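Local coordinates for periplasmic binding protein (Veillonella parvula, PDB 4LJS) that probably binds a metal chelate or similar small ligand outside the cytoplasmic membrane and hands it to an ABC importer, as in other periplasmic binding proteins of its clan, at residues Ile26-Arg32 with Tyr137-Leu143; Met50-Ser54 with Val112-Thr117; Arg283-Pro288 with Ile305-Leu310. All coordinates share one frame. Numbering follows the deposited sequence.

Contact 1: residues Ile26-Arg32 with Tyr137-Leu143; sequences IESFVRR and YIAESSL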
loop_
_atom_site.group_PDB
_atom_site.type_symbol
_atom_site.label_atom_id
_atom_site.label_comp_id
_atom_site.label_asym_id
_atom_site.label_seq_id
_atom_site.Cartn_x
_atom_site.Cartn_y
_atom_site.Cartn_z
ATOM N N ILE A 26 6.452 -20.422 -3.421
ATOM C CA ILE A 26 6.298 -18.998 -3.670
ATOM C C ILE A 26 7.615 -18.395 -4.143
ATOM O O ILE A 26 8.680 -18.723 -3.616
ATOM C CB ILE A 26 5.848 -18.261 -2.382
ATOM C CG1 ILE A 26 4.420 -18.665 -1.999
ATOM C CG2 ILE A 26 5.959 -16.740 -2.545
ATOM C CD1 ILE A 26 3.384 -18.342 -3.065
ATOM N N GLU A 27 7.538 -17.521 -5.143
ATOM C CA GLU A 27 8.691 -16.737 -5.564
ATOM C C GLU A 27 8.646 -15.303 -5.021
ATOM O O GLU A 27 7.651 -14.589 -5.176
ATOM C CB GLU A 27 8.800 -16.703 -7.089
ATOM C CG GLU A 27 9.867 -15.740 -7.593
ATOM C CD GLU A 27 9.922 -15.668 -9.103
ATOM O OE1 GLU A 27 9.204 -14.826 -9.683
ATOM O OE2 GLU A 27 10.685 -16.448 -9.708
ATOM N N SER A 28 9.740 -14.889 -4.392
ATOM C CA SER A 28 9.890 -13.524 -3.906
ATOM C C SER A 28 11.269 -13.041 -4.341
ATOM O O SER A 28 11.975 -13.757 -5.058
ATOM C CB SER A 28 9.739 -13.482 -2.384
ATOM O OG SER A 28 9.521 -12.161 -1.903
ATOM N N PHE A 29 11.652 -11.836 -3.931
ATOM C CA PHE A 29 12.924 -11.252 -4.368
ATOM C C PHE A 29 13.632 -10.548 -3.217
ATOM O O PHE A 29 12.998 -9.879 -2.408
ATOM C CB PHE A 29 12.702 -10.223 -5.485
ATOM C CG PHE A 29 11.954 -10.757 -6.667
ATOM C CD1 PHE A 29 10.569 -10.855 -6.642
ATOM C CD2 PHE A 29 12.638 -11.156 -7.812
ATOM C CE1 PHE A 29 9.876 -11.353 -7.733
ATOM C CE2 PHE A 29 11.955 -11.651 -8.905
ATOM C CZ PHE A 29 10.569 -11.749 -8.866
ATOM N N VAL A 30 14.951 -10.679 -3.157
ATOM C CA VAL A 30 15.720 -9.915 -2.191
ATOM C C VAL A 30 16.126 -8.587 -2.822
ATOM O O VAL A 30 16.269 -7.576 -2.140
ATOM C CB VAL A 30 16.941 -10.713 -1.669
ATOM C CG1 VAL A 30 16.466 -11.895 -0.839
ATOM C CG2 VAL A 30 17.806 -11.195 -2.817
ATOM N N ARG A 31 16.293 -8.601 -4.139
ATOM C CA ARG A 31 16.537 -7.392 -4.911
ATOM C C ARG A 31 15.862 -7.520 -6.269
ATOM O O ARG A 31 15.444 -8.608 -6.669
ATOM C CB ARG A 31 18.039 -7.142 -5.099
ATOM C CG ARG A 31 18.744 -6.689 -3.839
ATOM C CD ARG A 31 20.166 -6.215 -4.099
ATOM N NE ARG A 31 20.751 -5.674 -2.874
ATOM C CZ ARG A 31 21.917 -5.039 -2.800
ATOM N NH1 ARG A 31 22.661 -4.850 -3.888
ATOM N NH2 ARG A 31 22.339 -4.589 -1.627
ATOM N N ARG A 32 15.755 -6.403 -6.973
ATOM C CA ARG A 32 15.218 -6.410 -8.322
ATOM C C ARG A 32 16.044 -7.373 -9.168
ATOM O O ARG A 32 17.262 -7.228 -9.280
ATOM C CB ARG A 32 15.259 -5.000 -8.907
ATOM C CG ARG A 32 14.532 -4.828 -10.222
ATOM C CD ARG A 32 14.612 -3.373 -10.667
ATOM N NE ARG A 32 14.163 -3.182 -12.041
ATOM C CZ ARG A 32 14.951 -3.302 -13.104
ATOM N NH1 ARG A 32 14.459 -3.109 -14.322
ATOM N NH2 ARG A 32 16.230 -3.618 -12.950
ATOM N N TYR A 137 8.850 -13.553 3.281
ATOM C CA TYR A 137 8.199 -13.042 2.085
ATOM C C TYR A 137 8.401 -11.537 2.001
ATOM O O TYR A 137 8.164 -10.816 2.969
ATOM C CB TYR A 137 6.706 -13.388 2.048
ATOM C CG TYR A 137 6.045 -12.891 0.785
ATOM C CD1 TYR A 137 6.230 -13.561 -0.420
ATOM C CD2 TYR A 137 5.262 -11.741 0.784
ATOM C CE1 TYR A 137 5.643 -13.112 -1.592
ATOM C CE2 TYR A 137 4.666 -11.278 -0.395
ATOM C CZ TYR A 137 4.864 -11.969 -1.576
ATOM O OH TYR A 137 4.287 -11.527 -2.753
ATOM N N ILE A 138 8.839 -11.080 0.832
ATOM C CA ILE A 138 9.205 -9.685 0.617
ATOM C C ILE A 138 8.286 -9.030 -0.425
ATOM O O ILE A 138 8.057 -9.593 -1.496
ATOM C CB ILE A 138 10.683 -9.604 0.166
ATOM C CG1 ILE A 138 11.589 -10.057 1.315
ATOM C CG2 ILE A 138 11.049 -8.196 -0.298
ATOM C CD1 ILE A 138 13.038 -10.269 0.918
ATOM N N ALA A 139 7.746 -7.855 -0.105
ATOM C CA ALA A 139 6.908 -7.121 -1.060
ATOM C C ALA A 139 7.707 -6.718 -2.297
ATOM O O ALA A 139 8.691 -5.982 -2.195
ATOM C CB ALA A 139 6.314 -5.892 -0.412
ATOM N N GLU A 140 7.281 -7.186 -3.464
ATOM C CA GLU A 140 7.962 -6.826 -4.705
ATOM C C GLU A 140 7.974 -5.310 -4.961
ATOM O O GLU A 140 8.927 -4.779 -5.523
ATOM C CB GLU A 140 7.351 -7.560 -5.902
ATOM C CG GLU A 140 8.104 -7.312 -7.190
ATOM C CD GLU A 140 7.396 -7.873 -8.408
ATOM O OE1 GLU A 140 6.272 -8.404 -8.259
ATOM O OE2 GLU A 140 7.971 -7.774 -9.516
ATOM N N SER A 141 6.928 -4.610 -4.537
ATOM C CA SER A 141 6.864 -3.167 -4.771
ATOM C C SER A 141 7.784 -2.359 -3.852
ATOM O O SER A 141 7.854 -1.130 -3.963
ATOM C CB SER A 141 5.433 -2.664 -4.634
ATOM O OG SER A 141 4.995 -2.766 -3.293
ATOM N N SER A 142 8.490 -3.041 -2.950
ATOM C CA SER A 142 9.466 -2.376 -2.092
ATOM C C SER A 142 10.915 -2.481 -2.609
ATOM O O SER A 142 11.846 -2.036 -1.937
ATOM C CB SER A 142 9.388 -2.938 -0.674
ATOM O OG SER A 142 9.942 -4.243 -0.618
ATOM N N LEU A 143 11.105 -3.057 -3.794
ATOM C CA LEU A 143 12.456 -3.372 -4.277
ATOM C C LEU A 143 13.236 -2.166 -4.801
ATOM O O LEU A 143 14.445 -2.251 -5.020
ATOM C CB LEU A 143 12.419 -4.466 -5.354
ATOM C CG LEU A 143 11.907 -5.840 -4.916
ATOM C CD1 LEU A 143 11.796 -6.768 -6.122
ATOM C CD2 LEU A 143 12.804 -6.437 -3.850
HETATM O O HOH W 1 7.796 -10.910 -3.814
HETATM O O HOH W 2 16.213 -4.020 -5.680
#
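An outermost strand can have its backbone met by a side chain rather than by another strand, as where Y137-L143 runs beside I26-R32. The Y137 ring lies beside the hairpin strand, its CE1 3.8 Å from CG2 of I26, while its hydroxyl bonds to D160. At I138 the main chain is held by a side chain: N donates to OG of S28 (3.0 Å), and a water that donates to I138 O (2.7 Å) also bonds S28 OG. The I138 side chain packs under the corner at V30, CD1 lying 4.2 Å from V30 CG1. After A139 the chain winds into a 3-10 turn, where E140 flanks the F29 ring. L143 then packs against F29, its CD1 3.6 Å from F29 CB, and a second water links L143 O to R32 N. Hairpin 19-29/34-40 lies beside outermost strand 135-138 of the parallel sheet, with helix 151-164 touching I26, A139 and E140.

Contact 2: residues Met50-Ser54 with Val112-Thr117; sequences MWQNS and VGWKST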
loop_
_atom_site.group_PDB
_atom_site.type_symbol
_atom_site.label_atom_id
_atom_site.label_comp_id
_atom_site.label_asym_id
_atom_site.label_seq_id
_atom_site.Cartn_x
_atom_site.Cartn_y
_atom_site.Cartn_z
HETATM N N MSE A 50 5.966 -6.718 9.120
HETATM C CA MSE A 50 6.497 -5.358 9.151
HETATM C C MSE A 50 5.767 -4.465 8.153
HETATM O O MSE A 50 5.626 -4.818 6.985
HETATM C CB MSE A 50 8.005 -5.366 8.862
HETATM C CG MSE A 50 8.759 -4.132 9.344
HETATM SE SE MSE A 50 9.182 -4.137 11.261
HETATM C CE MSE A 50 8.959 -6.014 11.501
ATOM N N TRP A 51 5.300 -3.318 8.644
ATOM C CA TRP A 51 4.637 -2.278 7.851
ATOM C C TRP A 51 3.197 -2.606 7.464
ATOM O O TRP A 51 2.799 -3.775 7.424
ATOM C CB TRP A 51 5.480 -1.843 6.638
ATOM C CG TRP A 51 6.935 -1.727 6.980
ATOM C CD1 TRP A 51 7.977 -2.391 6.385
ATOM C CD2 TRP A 51 7.512 -0.939 8.032
ATOM N NE1 TRP A 51 9.163 -2.040 6.982
ATOM C CE2 TRP A 51 8.907 -1.153 7.997
ATOM C CE3 TRP A 51 6.988 -0.061 8.991
ATOM C CZ2 TRP A 51 9.783 -0.533 8.894
ATOM C CZ3 TRP A 51 7.858 0.554 9.875
ATOM C CH2 TRP A 51 9.241 0.314 9.820
ATOM N N GLN A 52 2.439 -1.542 7.191
ATOM C CA GLN A 52 0.988 -1.593 6.994
ATOM C C GLN A 52 0.477 -2.661 6.022
ATOM O O GLN A 52 -0.455 -3.398 6.354
ATOM C CB GLN A 52 0.466 -0.214 6.565
ATOM C CG GLN A 52 -1.037 -0.090 6.674
ATOM C CD GLN A 52 -1.464 1.174 7.387
ATOM O OE1 GLN A 52 -0.693 2.127 7.507
ATOM N NE2 GLN A 52 -2.700 1.186 7.872
ATOM N N ASN A 53 1.062 -2.738 4.828
ATOM C CA ASN A 53 0.633 -3.746 3.849
ATOM C C ASN A 53 0.739 -5.171 4.368
ATOM O O ASN A 53 -0.151 -5.977 4.125
ATOM C CB ASN A 53 1.370 -3.615 2.509
ATOM C CG ASN A 53 2.877 -3.872 2.623
ATOM O OD1 ASN A 53 3.485 -3.643 3.665
ATOM N ND2 ASN A 53 3.480 -4.330 1.532
ATOM N N SER A 54 1.815 -5.478 5.092
ATOM C CA SER A 54 1.984 -6.814 5.659
ATOM C C SER A 54 0.869 -7.101 6.662
ATOM O O SER A 54 0.221 -8.145 6.609
ATOM C CB SER A 54 3.343 -6.946 6.354
ATOM O OG SER A 54 4.390 -6.436 5.545
ATOM N N VAL A 112 7.143 -11.276 7.142
ATOM C CA VAL A 112 6.689 -10.569 5.951
ATOM C C VAL A 112 7.114 -9.108 6.042
ATOM O O VAL A 112 6.819 -8.418 7.022
ATOM C CB VAL A 112 5.161 -10.651 5.803
ATOM C CG1 VAL A 112 4.711 -9.945 4.520
ATOM C CG2 VAL A 112 4.693 -12.107 5.829
ATOM N N GLY A 113 7.826 -8.632 5.033
ATOM C CA GLY A 113 8.272 -7.253 5.063
ATOM C C GLY A 113 8.710 -6.701 3.725
ATOM O O GLY A 113 8.239 -7.125 2.667
ATOM N N TRP A 114 9.625 -5.742 3.792
ATOM C CA TRP A 114 10.141 -5.067 2.620
ATOM C C TRP A 114 11.580 -5.497 2.353
ATOM O O TRP A 114 12.195 -6.192 3.171
ATOM C CB TRP A 114 10.071 -3.550 2.817
ATOM C CG TRP A 114 8.678 -3.014 2.877
ATOM C CD1 TRP A 114 7.524 -3.741 2.922
ATOM C CD2 TRP A 114 8.281 -1.630 2.888
ATOM N NE1 TRP A 114 6.438 -2.902 2.964
ATOM C CE2 TRP A 114 6.873 -1.602 2.942
ATOM C CE3 TRP A 114 8.981 -0.416 2.847
ATOM C CZ2 TRP A 114 6.147 -0.406 2.966
ATOM C CZ3 TRP A 114 8.262 0.768 2.874
ATOM C CH2 TRP A 114 6.856 0.764 2.933
ATOM N N LYS A 115 12.108 -5.080 1.205
ATOM C CA LYS A 115 13.492 -5.374 0.833
ATOM C C LYS A 115 14.475 -5.001 1.946
ATOM O O LYS A 115 15.368 -5.780 2.280
ATOM C CB LYS A 115 13.857 -4.644 -0.466
ATOM C CG LYS A 115 15.359 -4.562 -0.783
ATOM C CD LYS A 115 15.588 -3.709 -2.031
ATOM C CE LYS A 115 16.575 -2.576 -1.781
ATOM N NZ LYS A 115 16.475 -1.511 -2.830
ATOM N N SER A 116 14.292 -3.820 2.529
ATOM C CA SER A 116 15.192 -3.324 3.572
ATOM C C SER A 116 15.042 -4.046 4.913
ATOM O O SER A 116 15.900 -3.926 5.780
ATOM C CB SER A 116 14.975 -1.824 3.788
ATOM O OG SER A 116 13.680 -1.592 4.331
ATOM N N THR A 117 13.951 -4.780 5.091
ATOM C CA THR A 117 13.710 -5.455 6.365
ATOM C C THR A 117 14.688 -6.610 6.604
ATOM O O THR A 117 15.040 -6.914 7.746
ATOM C CB THR A 117 12.276 -6.023 6.449
ATOM O OG1 THR A 117 11.329 -5.024 6.056
ATOM C CG2 THR A 117 11.957 -6.490 7.863
HETATM O O HOH W 3 12.214 -2.498 6.542
HETATM O O HOH W 4 5.289 -6.623 3.064
#
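In parallel alpha/beta folds the loops at the carboxyl ends of the strands carry much of the local chemistry, and M50-S54 with V112-T117 is a compact case. M50, a selenomethionine, still belongs to the sheet: its N donates to V112 O (2.8 Å, nearly linear), pairing neighbouring parallel strands 47-50 and 110-113. Its CB lies 4.2 Å from CG2 of T117, and its CA 4.8 Å from that of G113, where a CB would clash with T117 OG1.

W51 follows and occupies the N-cap position of helix 52-60. Its indole turns an edge to the face of W114, CD1 3.6 Å from W114 CD2, with the five-membered rings 4.5 Å apart between centroids and inclined at 51°. W51 NE1 reaches a water (3.1 Å) that also bonds OG of S116 and OG1 of T117.

N53, in the first turn of the helix, fixes the other indole: W114 NE1 donates to N53 OD1 (3.1 Å). S54 OG makes a very short bond to M50 O (2.5 Å) and accepts from a second water, which also donates to G113 O (3.0 Å).

The two tryptophans are therefore positioned by polar bonds as well as by ring packing, while T117 OG1 accepts from W114 N (2.9 Å) and steadies the turn beyond the strand. A glycerol, probably from the crystallisation liquor, comes within about 3 Å of the W114 side chain (nearest atoms). Such molecules often mark pockets, so this aromatic and hydroxyl-lined surface is consistent with one, although no natural ligand is present to identify it.

Contact 3: residues Arg283-Pro288 with Ile305-Leu310; sequences RVHFLP and IVSHGL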
loop_
_atom_site.group_PDB
_atom_site.type_symbol
_atom_site.label_atom_id
_atom_site.label_comp_id
_atom_site.label_asym_id
_atom_site.label_seq_id
_atom_site.Cartn_x
_atom_site.Cartn_y
_atom_site.Cartn_z
ATOM N N ARG A 283 -11.132 20.797 -7.215
ATOM C CA ARG A 283 -10.840 19.382 -7.390
ATOM C C ARG A 283 -9.423 19.076 -6.909
ATOM O O ARG A 283 -8.533 18.721 -7.680
ATOM C CB ARG A 283 -11.083 18.965 -8.845
ATOM C CG ARG A 283 -12.532 19.212 -9.285
ATOM C CD ARG A 283 -12.800 18.757 -10.712
ATOM N NE ARG A 283 -12.517 17.333 -10.904
ATOM C CZ ARG A 283 -12.470 16.742 -12.091
ATOM N NH1 ARG A 283 -12.694 17.450 -13.190
ATOM N NH2 ARG A 283 -12.197 15.446 -12.185
ATOM N N VAL A 284 -9.227 19.250 -5.608
ATOM C CA VAL A 284 -7.958 18.969 -4.965
ATOM C C VAL A 284 -8.277 18.071 -3.785
ATOM O O VAL A 284 -8.978 18.478 -2.857
ATOM C CB VAL A 284 -7.280 20.261 -4.477
ATOM C CG1 VAL A 284 -5.955 19.948 -3.790
ATOM C CG2 VAL A 284 -7.084 21.240 -5.644
ATOM N N HIS A 285 -7.784 16.838 -3.828
ATOM C CA HIS A 285 -8.166 15.854 -2.826
ATOM C C HIS A 285 -6.967 15.191 -2.168
ATOM O O HIS A 285 -5.926 14.991 -2.803
ATOM C CB HIS A 285 -9.051 14.781 -3.460
ATOM C CG HIS A 285 -10.066 15.328 -4.413
ATOM N ND1 HIS A 285 -11.276 15.843 -3.997
ATOM C CD2 HIS A 285 -10.053 15.442 -5.764
ATOM C CE1 HIS A 285 -11.962 16.250 -5.049
ATOM N NE2 HIS A 285 -11.242 16.019 -6.133
ATOM N N PHE A 286 -7.133 14.843 -0.894
ATOM C CA PHE A 286 -6.119 14.109 -0.151
ATOM C C PHE A 286 -6.054 12.660 -0.620
ATOM O O PHE A 286 -7.080 12.039 -0.889
ATOM C CB PHE A 286 -6.436 14.143 1.346
ATOM C CG PHE A 286 -6.068 15.436 2.017
ATOM C CD1 PHE A 286 -4.794 15.966 1.880
ATOM C CD2 PHE A 286 -6.999 16.123 2.788
ATOM C CE1 PHE A 286 -4.445 17.156 2.509
ATOM C CE2 PHE A 286 -6.660 17.313 3.418
ATOM C CZ PHE A 286 -5.380 17.832 3.276
ATOM N N LEU A 287 -4.841 12.127 -0.714
ATOM C CA LEU A 287 -4.634 10.730 -1.073
ATOM C C LEU A 287 -3.570 10.148 -0.142
ATOM O O LEU A 287 -2.397 10.518 -0.220
ATOM C CB LEU A 287 -4.212 10.618 -2.543
ATOM C CG LEU A 287 -3.929 9.237 -3.153
ATOM C CD1 LEU A 287 -5.118 8.295 -3.010
ATOM C CD2 LEU A 287 -3.533 9.378 -4.626
ATOM N N PRO A 288 -3.979 9.252 0.769
ATOM C CA PRO A 288 -3.021 8.718 1.744
ATOM C C PRO A 288 -1.915 7.898 1.083
ATOM O O PRO A 288 -2.188 7.040 0.238
ATOM C CB PRO A 288 -3.888 7.843 2.665
ATOM C CG PRO A 288 -5.154 7.591 1.903
ATOM C CD PRO A 288 -5.353 8.776 1.008
ATOM N N ILE A 305 -10.532 6.686 -4.084
ATOM C CA ILE A 305 -10.245 8.114 -4.064
ATOM C C ILE A 305 -9.917 8.634 -5.462
ATOM O O ILE A 305 -10.440 9.665 -5.893
ATOM C CB ILE A 305 -9.107 8.453 -3.086
ATOM C CG1 ILE A 305 -9.565 8.162 -1.653
ATOM C CG2 ILE A 305 -8.665 9.911 -3.253
ATOM C CD1 ILE A 305 -8.506 8.379 -0.597
ATOM N N VAL A 306 -9.072 7.908 -6.182
ATOM C CA VAL A 306 -8.671 8.348 -7.507
ATOM C C VAL A 306 -9.823 8.276 -8.524
ATOM O O VAL A 306 -10.059 9.232 -9.267
ATOM C CB VAL A 306 -7.421 7.604 -7.994
ATOM C CG1 VAL A 306 -7.075 8.033 -9.401
ATOM C CG2 VAL A 306 -6.252 7.892 -7.046
ATOM N N SER A 307 -10.563 7.171 -8.536
ATOM C CA SER A 307 -11.678 7.045 -9.471
ATOM C C SER A 307 -12.762 8.082 -9.163
ATOM O O SER A 307 -13.324 8.678 -10.076
ATOM C CB SER A 307 -12.274 5.632 -9.451
ATOM O OG SER A 307 -12.979 5.405 -8.234
ATOM N N HIS A 308 -13.037 8.308 -7.880
ATOM C CA HIS A 308 -14.057 9.271 -7.487
ATOM C C HIS A 308 -13.622 10.704 -7.793
ATOM O O HIS A 308 -14.438 11.519 -8.209
ATOM C CB HIS A 308 -14.437 9.110 -6.012
ATOM C CG HIS A 308 -15.294 7.908 -5.739
ATOM N ND1 HIS A 308 -15.059 6.676 -6.315
ATOM C CD2 HIS A 308 -16.384 7.749 -4.948
ATOM C CE1 HIS A 308 -15.965 5.811 -5.892
ATOM N NE2 HIS A 308 -16.782 6.438 -5.064
ATOM N N GLY A 309 -12.334 10.999 -7.613
ATOM C CA GLY A 309 -11.794 12.302 -7.966
ATOM C C GLY A 309 -11.656 12.536 -9.466
ATOM O O GLY A 309 -11.830 13.660 -9.953
ATOM N N LEU A 310 -11.334 11.481 -10.213
ATOM C CA LEU A 310 -11.174 11.611 -11.658
ATOM C C LEU A 310 -12.524 11.789 -12.330
ATOM O O LEU A 310 -12.663 12.586 -13.256
ATOM C CB LEU A 310 -10.470 10.385 -12.248
ATOM C CG LEU A 310 -8.975 10.227 -11.977
ATOM C CD1 LEU A 310 -8.498 8.876 -12.496
ATOM C CD2 LEU A 310 -8.193 11.375 -12.613
HETATM O O HOH W 5 -12.777 15.656 -8.400
#
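Strand 284-288 and helix 305-310 run almost antiparallel, their axes 170° apart in direction and 9.7 Å apart at closest approach, a spacing usual for a helix lying on the face of a sheet. Residues pair in opposite order: R283 faces G309 with CA atoms 7.2 Å apart, and L287 faces I305 at 6.9 Å between CA atoms.

The apolar half lies toward the end of the strand. I305 is its centre, with CG2 3.9 Å from L287 CD1 and 3.6 Å from the backbone O of F286, and CD1 3.6 Å from P288 CD. L287 also reaches V306, CD2 to CG2 at 3.9 Å, so its side chain bridges two successive helical residues.

The other half is polar. R283 reaches across to the last turn of the helix, where NH2 donates to G309 O (2.9 Å, nearly straight). One water ties the group together: it accepts from R283 NE (3.0 Å), bonds H285 NE2 (2.8 Å) and donates to G309 O (2.7 Å). G309 lets the imidazole come close, H285 NE2 lying 4.2 Å from its CA; a CB there would sit only 3.4 Å from H285 CD2. The arginine thus engages a carbonyl near the end of the helix.

Around this packing, strand 284-288 pairs in parallel with strand 247-252. V284 and F286 touch helix 260-268, whereas L287 and V306 meet F199 and L310 meets A197 of strand 196-203. Helices therefore pack on both faces of the mixed sheet in the second half of the protein, as in an alpha-beta-alpha sandwich.

The three contacts illustrate how a two-lobed binding protein builds each half around its own sheet. Contacts 1 and 2 lie in one lobe, their centres 10 Å apart, and touch where neighbouring strands 110-113 and 135-138 end and in the loops beyond: A139 N lies 2.9 Å from G113 O and S142 OG 3.0 Å from K115 N, both probable hydrogen bonds. Along the sequence, both segments of contact 2 fall between those of contact 1. Contact 3 comes later, in the mixed sheet across the chain's centre, centred 29 Å from contact 1 and 26 Å from contact 2. Contacts 2 and 3 do not touch (nearest atoms about 8 Å apart); the ligand probably binds between the lobes, as in relatives.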